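Long-range contact in RegF protein (Neisseria gonorrhoeae, PDB 4HOJ), which is a glutathione transferase homolog of the stringent starvation protein A type that binds glutathione and calcium ions: residues 5-10 and 54-59. Sequence-based numbering, arbitrary orientation. Where two conformers were deposited one is given.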
ATOM      1  N   THR A   5       7.854  15.161 -14.232  1.00 15.05           N
ATOM      2  CA  THR A   5       7.894  14.319 -15.415  1.00 14.66           C
ATOM      3  C   THR A   5       7.313  12.954 -15.055  1.00 12.54           C
ATOM      4  O   THR A   5       7.724  12.333 -14.081  1.00 12.93           O
ATOM      5  CB  THR A   5       9.322  14.137 -15.912  1.00 18.83           C
ATOM      6  OG1 THR A   5       9.851  15.422 -16.252  1.00 19.45           O
ATOM      7  CG2 THR A   5       9.391  13.226 -17.159  1.00 19.52           C
ATOM      8  N   LEU A   6       6.355  12.465 -15.828  1.00 12.06           N
ATOM      9  CA  LEU A   6       5.813  11.143 -15.693  1.00 10.66           C
ATOM     10  C   LEU A   6       6.323  10.264 -16.802  1.00 11.06           C
ATOM     11  O   LEU A   6       6.081  10.564 -17.990  1.00 12.41           O
ATOM     12  CB  LEU A   6       4.275  11.156 -15.760  1.00 12.05           C
ATOM     13  CG  LEU A   6       3.606   9.809 -15.530  1.00  9.42           C
ATOM     14  CD1 LEU A   6       3.681   9.468 -14.053  1.00 11.51           C
ATOM     15  CD2 LEU A   6       2.140   9.853 -16.000  1.00 12.12           C
ATOM     16  N   TYR A   7       6.955   9.159 -16.437  1.00 10.96           N
ATOM     17  CA  TYR A   7       7.304   8.119 -17.389  1.00  8.93           C
ATOM     18  C   TYR A   7       6.150   7.168 -17.462  1.00  8.56           C
ATOM     19  O   TYR A   7       5.714   6.629 -16.447  1.00  9.07           O
ATOM     20  CB  TYR A   7       8.573   7.418 -16.901  1.00 11.22           C
ATOM     21  CG  TYR A   7       9.806   8.289 -16.977  1.00 13.12           C
ATOM     22  CD1 TYR A   7      10.146   9.174 -15.969  1.00 13.23           C
ATOM     23  CD2 TYR A   7      10.618   8.232 -18.079  1.00 17.88           C
ATOM     24  CE1 TYR A   7      11.250   9.968 -16.024  1.00 14.93           C
ATOM     25  CE2 TYR A   7      11.754   9.006 -18.145  1.00 25.07           C
ATOM     26  CZ  TYR A   7      12.051   9.885 -17.121  1.00 19.95           C
ATOM     27  OH  TYR A   7      13.195  10.665 -17.223  1.00 23.76           O
ATOM     28  N   SER A   8       5.605   7.013 -18.681  1.00  9.97           N
ATOM     29  CA  SER A   8       4.278   6.393 -18.837  1.00  9.05           C
ATOM     30  C   SER A   8       4.275   5.423 -20.006  1.00  8.96           C
ATOM     31  O   SER A   8       4.899   5.704 -21.017  1.00 11.14           O
ATOM     32  CB  SER A   8       3.292   7.539 -19.138  1.00 10.34           C
ATOM     33  OG  SER A   8       2.050   6.995 -19.588  1.00 11.31           O
ATOM     34  N   GLY A   9       3.594   4.303 -19.860  1.00  9.09           N
ATOM     35  CA  GLY A   9       3.341   3.428 -21.004  1.00  9.57           C
ATOM     36  C   GLY A   9       2.017   3.776 -21.662  1.00  9.35           C
ATOM     37  O   GLY A   9       1.015   3.994 -20.972  1.00  8.83           O
ATOM     38  N   ILE A  10       1.972   3.795 -22.972  0.59  9.05           N
ATOM     39  CA  ILE A  10       0.778   4.316 -23.653  0.59 11.69           C
ATOM     40  C   ILE A  10      -0.441   3.424 -23.499  0.59  9.32           C
ATOM     41  O   ILE A  10      -1.570   3.868 -23.683  0.59 10.87           O
ATOM     42  CB  ILE A  10       1.044   4.597 -25.107  0.59  9.66           C
ATOM     43  CG1 ILE A  10       1.425   3.346 -25.905  0.59 11.46           C
ATOM     44  CG2 ILE A  10       2.186   5.658 -25.229  0.59 13.15           C
ATOM     45  CD1 ILE A  10       1.531   3.613 -27.410  0.59 14.03           C
ATOM     46  N   VAL A  54       6.715   5.999 -13.473  1.00  7.13           N
ATOM     47  CA  VAL A  54       7.665   6.632 -12.555  1.00  7.61           C
ATOM     48  C   VAL A  54       7.395   8.131 -12.605  1.00  8.08           C
ATOM     49  O   VAL A  54       7.096   8.681 -13.700  1.00  9.04           O
ATOM     50  CB  VAL A  54       9.095   6.362 -12.993  1.00  8.39           C
ATOM     51  CG1 VAL A  54      10.119   7.179 -12.204  1.00 11.74           C
ATOM     52  CG2 VAL A  54       9.388   4.853 -12.842  1.00 11.23           C
ATOM     53  N   LEU A  55       7.427   8.829 -11.480  1.00 10.36           N
ATOM     54  CA  LEU A  55       7.363  10.268 -11.483  1.00  9.61           C
ATOM     55  C   LEU A  55       8.682  10.819 -10.992  1.00 11.59           C
ATOM     56  O   LEU A  55       9.224  10.352  -9.953  1.00 12.29           O
ATOM     57  CB  LEU A  55       6.233  10.734 -10.587  1.00 11.02           C
ATOM     58  CG  LEU A  55       5.913  12.234 -10.653  1.00 11.16           C
ATOM     59  CD1 LEU A  55       5.020  12.530 -11.877  1.00 13.37           C
ATOM     60  CD2 LEU A  55       5.215  12.730  -9.388  1.00 16.20           C
ATOM     61  N   VAL A  56       9.203  11.824 -11.694  1.00 13.57           N
ATOM     62  CA  VAL A  56      10.394  12.537 -11.262  1.00 14.70           C
ATOM     63  C   VAL A  56      10.063  13.988 -11.080  1.00 13.99           C
ATOM     64  O   VAL A  56       9.485  14.621 -11.981  1.00 15.98           O
ATOM     65  CB  VAL A  56      11.562  12.369 -12.271  1.00 13.86           C
ATOM     66  CG1 VAL A  56      12.782  13.228 -11.844  1.00 19.05           C
ATOM     67  CG2 VAL A  56      11.934  10.883 -12.382  1.00 15.77           C
ATOM     68  N   GLU A  57      10.404  14.559  -9.934  1.00 15.49           N
ATOM     69  CA  GLU A  57      10.331  16.008  -9.794  1.00 19.58           C
ATOM     70  C   GLU A  57      11.563  16.442  -9.041  1.00 22.16           C
ATOM     71  O   GLU A  57      11.741  16.107  -7.854  1.00 20.97           O
ATOM     72  CB  GLU A  57       9.068  16.426  -9.047  1.00 18.59           C
ATOM     73  CG  GLU A  57       8.965  17.923  -9.017  1.00 18.88           C
ATOM     74  CD  GLU A  57       7.712  18.463  -8.347  1.00 23.22           C
ATOM     75  OE1 GLU A  57       7.049  17.729  -7.579  1.00 25.62           O
ATOM     76  OE2 GLU A  57       7.409  19.662  -8.601  1.00 33.02           O
ATOM     77  N   ARG A  58      12.451  17.161  -9.727  1.00 25.27           N
ATOM     78  CA  ARG A  58      13.760  17.500  -9.182  1.00 26.70           C
ATOM     79  C   ARG A  58      14.452  16.229  -8.678  1.00 20.26           C
ATOM     80  O   ARG A  58      14.639  15.292  -9.431  1.00 26.28           O
ATOM     81  CB  ARG A  58      13.651  18.565  -8.084  1.00 26.97           C
ATOM     82  CG  ARG A  58      13.030  19.881  -8.587  1.00 37.37           C
ATOM     83  CD  ARG A  58      12.799  20.878  -7.451  1.00 42.53           C
ATOM     84  NE  ARG A  58      12.026  22.047  -7.882  1.00 43.26           N
ATOM     85  CZ  ARG A  58      12.530  23.269  -8.026  1.00 47.60           C
ATOM     86  NH1 ARG A  58      13.812  23.487  -7.774  1.00 48.04           N
ATOM     87  NH2 ARG A  58      11.749  24.271  -8.423  1.00 47.85           N
ATOM     88  N   ASP A  59      14.822  16.223  -7.400  1.00 24.08           N
ATOM     89  CA  ASP A  59      15.553  15.090  -6.823  1.00 29.26           C
ATOM     90  C   ASP A  59      14.622  13.981  -6.301  1.00 27.37           C
ATOM     91  O   ASP A  59      15.091  12.947  -5.789  1.00 25.83           O
ATOM     92  CB  ASP A  59      16.409  15.608  -5.665  1.00 32.31           C
ATOM     93  CG  ASP A  59      15.558  16.242  -4.595  1.00 39.52           C
ATOM     94  OD1 ASP A  59      14.729  17.121  -4.941  1.00 43.19           O
ATOM     95  OD2 ASP A  59      15.666  15.828  -3.420  1.00 51.34           O
TER
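Thr5 and Val56 form a reciprocal pair of main-chain hydrogen bonds, Thr5 N to Val56 O at 2.8 Å and Val56 N to Thr5 O at 2.9 Å, both close to straight. They join strands 5-8 and 54-57 as antiparallel neighbours at the centre of the four-stranded mixed sheet of the thioredoxin-like N-terminal domain of the glutathione transferase fold. Tyr7 and Val54 repeat the pattern less evenly: Tyr7 N reaches Val54 O at 2.8 Å, whereas the Val54 N to Tyr7 O hydrogen bond is longer, 3.2 Å. Between the two pairs, Leu6 and Leu55 form a non-hydrogen-bonded pair, where Leu55 CA makes a CA-H...O contact with Thr5 O and Leu6 CA does the same with Val54 O. Strand 30-33 runs parallel on the other edge of 5-8, and strand 60-63 flanks 54-57.

The side chains divide between the two sides of the sheet. Leu6 and Leu55 share one, where Leu6 packs against Cys18 and Leu22 of helix 13-25; the Leu6 and Leu55 side chains cross at about a right angle, with Leu6 CD1 4.0 Å from Leu55 CD1. Thr5, Tyr7, Val54 and Val56 take the other, and Met46 of helix 41-46 touches the last three. Tyr7 also neighbours Val52, a glutathione-binding residue. CG of Tyr7 sits beside its own backbone N (chi1 -69°), and the ring, turned by chi2 of 85°, meets strand 54-57 at its edge: Val54 O lies in the ring plane near CD1, and Tyr7 CE1 rests 3.8 Å from Val56 CG2.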